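Local coordinates for capsular polysaccharide biosynthesis protein (Vibrio cholerae, PDB 1XPJ) that is of uncharacterised function but belongs to the haloacid dehalogenase-like hydrolase family and may take part in capsular polysaccharide biosynthesis, at residues 110-113 and 114-118. Sequence-based numbering, arbitrary orientation. Where two conformers were deposited one is given.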
ATOM      1  N   MET A 110     -26.775  18.484  -4.137  1.00 23.67           N
ATOM      2  CA  MET A 110     -26.216  19.789  -3.782  1.00 23.42           C
ATOM      3  C   MET A 110     -25.197  20.253  -4.813  1.00 23.15           C
ATOM      4  O   MET A 110     -24.519  19.425  -5.420  1.00 22.74           O
ATOM      5  CB  MET A 110     -25.531  19.753  -2.417  1.00 23.63           C
ATOM      6  CG  MET A 110     -26.425  19.407  -1.223  1.00 23.77           C
ATOM      7  SD  MET A 110     -25.402  19.098   0.225  1.00 25.81           S
ATOM      8  CE  MET A 110     -26.618  18.292   1.263  1.00 23.46           C
ATOM      9  N   ASN A 111     -25.094  21.575  -4.988  1.00 22.90           N
ATOM     10  CA  ASN A 111     -24.030  22.178  -5.797  1.00 23.00           C
ATOM     11  C   ASN A 111     -22.738  22.366  -5.004  1.00 23.15           C
ATOM     12  O   ASN A 111     -22.709  22.139  -3.786  1.00 23.32           O
ATOM     13  CB  ASN A 111     -24.476  23.494  -6.465  1.00 23.23           C
ATOM     14  CG  ASN A 111     -24.911  24.571  -5.460  1.00 23.48           C
ATOM     15  OD1 ASN A 111     -24.211  24.860  -4.482  1.00 23.96           O
ATOM     16  ND2 ASN A 111     -26.065  25.180  -5.718  1.00 22.43           N
ATOM     17  N   LEU A 112     -21.674  22.773  -5.698  1.00 23.18           N
ATOM     18  CA  LEU A 112     -20.356  22.959  -5.090  1.00 23.25           C
ATOM     19  C   LEU A 112     -20.378  23.953  -3.930  1.00 23.09           C
ATOM     20  O   LEU A 112     -19.827  23.662  -2.866  1.00 23.17           O
ATOM     21  CB  LEU A 112     -19.303  23.358  -6.142  1.00 23.45           C
ATOM     22  CG  LEU A 112     -17.917  22.685  -6.096  0.50 23.50           C
ATOM     23  CD1 LEU A 112     -16.819  23.689  -6.430  0.50 23.81           C
ATOM     24  CD2 LEU A 112     -17.606  21.981  -4.766  0.50 23.17           C
ATOM     25  N   GLU A 113     -21.024  25.101  -4.135  1.00 22.86           N
ATOM     26  CA  GLU A 113     -21.205  26.097  -3.073  1.00 23.11           C
ATOM     27  C   GLU A 113     -21.826  25.452  -1.833  1.00 22.74           C
ATOM     28  O   GLU A 113     -21.328  25.632  -0.728  1.00 22.70           O
ATOM     29  CB  GLU A 113     -22.059  27.278  -3.559  1.00 23.13           C
ATOM     30  CG  GLU A 113     -22.055  28.505  -2.648  1.00 24.33           C
ATOM     31  CD  GLU A 113     -23.010  29.614  -3.106  1.00 26.28           C
ATOM     32  OE1 GLU A 113     -23.091  29.895  -4.329  1.00 26.82           O
ATOM     33  OE2 GLU A 113     -23.681  30.225  -2.239  1.00 26.58           O
ATOM     34  N   GLU A 114     -22.896  24.684  -2.040  1.00 22.74           N
ATOM     35  CA  GLU A 114     -23.587  23.966  -0.970  1.00 22.75           C
ATOM     36  C   GLU A 114     -22.721  22.922  -0.265  1.00 22.67           C
ATOM     37  O   GLU A 114     -22.804  22.792   0.952  1.00 23.26           O
ATOM     38  CB  GLU A 114     -24.860  23.304  -1.502  1.00 22.76           C
ATOM     39  CG  GLU A 114     -26.048  24.241  -1.661  0.50 23.34           C
ATOM     40  CD  GLU A 114     -27.155  23.644  -2.519  0.50 24.13           C
ATOM     41  OE1 GLU A 114     -27.566  24.305  -3.496  0.50 23.96           O
ATOM     42  OE2 GLU A 114     -27.620  22.519  -2.217  0.50 24.55           O
ATOM     43  N   ILE A 115     -21.904  22.178  -1.017  1.00 22.44           N
ATOM     44  CA  ILE A 115     -20.997  21.191  -0.429  1.00 22.25           C
ATOM     45  C   ILE A 115     -19.964  21.917   0.435  1.00 22.05           C
ATOM     46  O   ILE A 115     -19.676  21.506   1.567  1.00 21.71           O
ATOM     47  CB  ILE A 115     -20.278  20.336  -1.521  1.00 22.21           C
ATOM     48  CG1 ILE A 115     -21.270  19.599  -2.427  1.00 22.71           C
ATOM     49  CG2 ILE A 115     -19.294  19.353  -0.892  1.00 22.17           C
ATOM     50  CD1 ILE A 115     -22.003  18.451  -1.776  1.00 23.66           C
ATOM     51  N   HIS A 116     -19.420  22.997  -0.120  1.00 22.00           N
ATOM     52  CA  HIS A 116     -18.450  23.843   0.563  1.00 22.39           C
ATOM     53  C   HIS A 116     -18.991  24.340   1.895  1.00 22.16           C
ATOM     54  O   HIS A 116     -18.240  24.443   2.861  1.00 22.05           O
ATOM     55  CB  HIS A 116     -18.062  25.029  -0.329  1.00 22.59           C
ATOM     56  CG  HIS A 116     -16.850  24.780  -1.175  1.00 24.45           C
ATOM     57  ND1 HIS A 116     -16.352  25.717  -2.061  1.00 26.78           N
ATOM     58  CD2 HIS A 116     -16.030  23.702  -1.265  1.00 25.37           C
ATOM     59  CE1 HIS A 116     -15.279  25.227  -2.660  1.00 27.34           C
ATOM     60  NE2 HIS A 116     -15.063  24.006  -2.194  1.00 27.43           N
ATOM     61  N   GLN A 117     -20.295  24.630   1.937  1.00 22.32           N
ATOM     62  CA  GLN A 117     -20.975  25.117   3.148  1.00 22.57           C
ATOM     63  C   GLN A 117     -21.067  24.067   4.249  1.00 22.49           C
ATOM     64  O   GLN A 117     -20.910  24.406   5.417  1.00 22.09           O
ATOM     65  CB  GLN A 117     -22.373  25.670   2.834  1.00 22.62           C
ATOM     66  CG  GLN A 117     -22.403  27.164   2.491  1.00 23.74           C
ATOM     67  CD  GLN A 117     -23.454  27.516   1.435  1.00 25.36           C
ATOM     68  OE1 GLN A 117     -24.461  26.814   1.285  1.00 25.88           O
ATOM     69  NE2 GLN A 117     -23.223  28.603   0.707  1.00 25.77           N
ATOM     70  N   LEU A 118     -21.330  22.807   3.873  1.00 22.71           N
ATOM     71  CA  LEU A 118     -21.349  21.691   4.828  1.00 23.07           C
ATOM     72  C   LEU A 118     -20.026  21.617   5.565  1.00 23.04           C
ATOM     73  O   LEU A 118     -19.984  21.409   6.768  1.00 23.35           O
ATOM     74  CB  LEU A 118     -21.559  20.344   4.115  1.00 23.12           C
ATOM     75  CG  LEU A 118     -22.949  19.827   3.727  1.00 23.27           C
ATOM     76  CD1 LEU A 118     -22.808  18.449   3.073  1.00 21.70           C
ATOM     77  CD2 LEU A 118     -23.937  19.802   4.916  1.00 21.15           C
TER
HETATM   78  O   HOH W   1     -25.185  27.967  -1.257  1.00 60.61           O
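Asn111 OD1 accepts a hydrogen bond from Glu114 N at 2.8 Å. The bond is nearly straight, with an N-H...O angle of 162°. With CG between the backbone N and the carbonyl carbon (chi1 60°), OD1 is brought to the N-H of Glu114. The backbone bonds follow in order, Ile115 N to Asn111 O, His116 N to Leu112 O (2.9 Å) and Gln117 N to Glu113 O. In the Glu114 conformer given, one of two, its side chain and that of Asn111 cross at about a right angle, and the carboxylate and amide planes are 70° apart. Asn111 ND2 then lies 2.8 Å from Glu114 OE1, but the angle is too poor for a hydrogen bond. On the exposed side, Gln117 NE2 makes a weak bond to Glu113 OE2 at 3.4 Å. Water 1 joins the same two groups, accepting from Gln117 NE2 and donating weakly to Glu113 OE2.

This is an N-cap: Asn111 directly precedes helix 112-120, the last helix of the chain, and Met110 is the first residue beyond helix 104-109.

Met110 supplies the apolar part. Its chain is extended beyond CG and runs across Ile115 and Leu118 at about right angles. Met110 CB meets Ile115 CD1 at 3.8 Å, and Met110 SD meets Leu118 CD1 at 3.9 Å. In the same Glu114 conformer, OE2 rests 3.5 Å from Met110 CB. Elsewhere on the turn, Leu112 CD2, in the conformer given, lies over one face of the His116 ring, offset toward its rim. Ile115 and Leu118 also pack on Val102, and Ile115 reaches Phe95 of a second subunit.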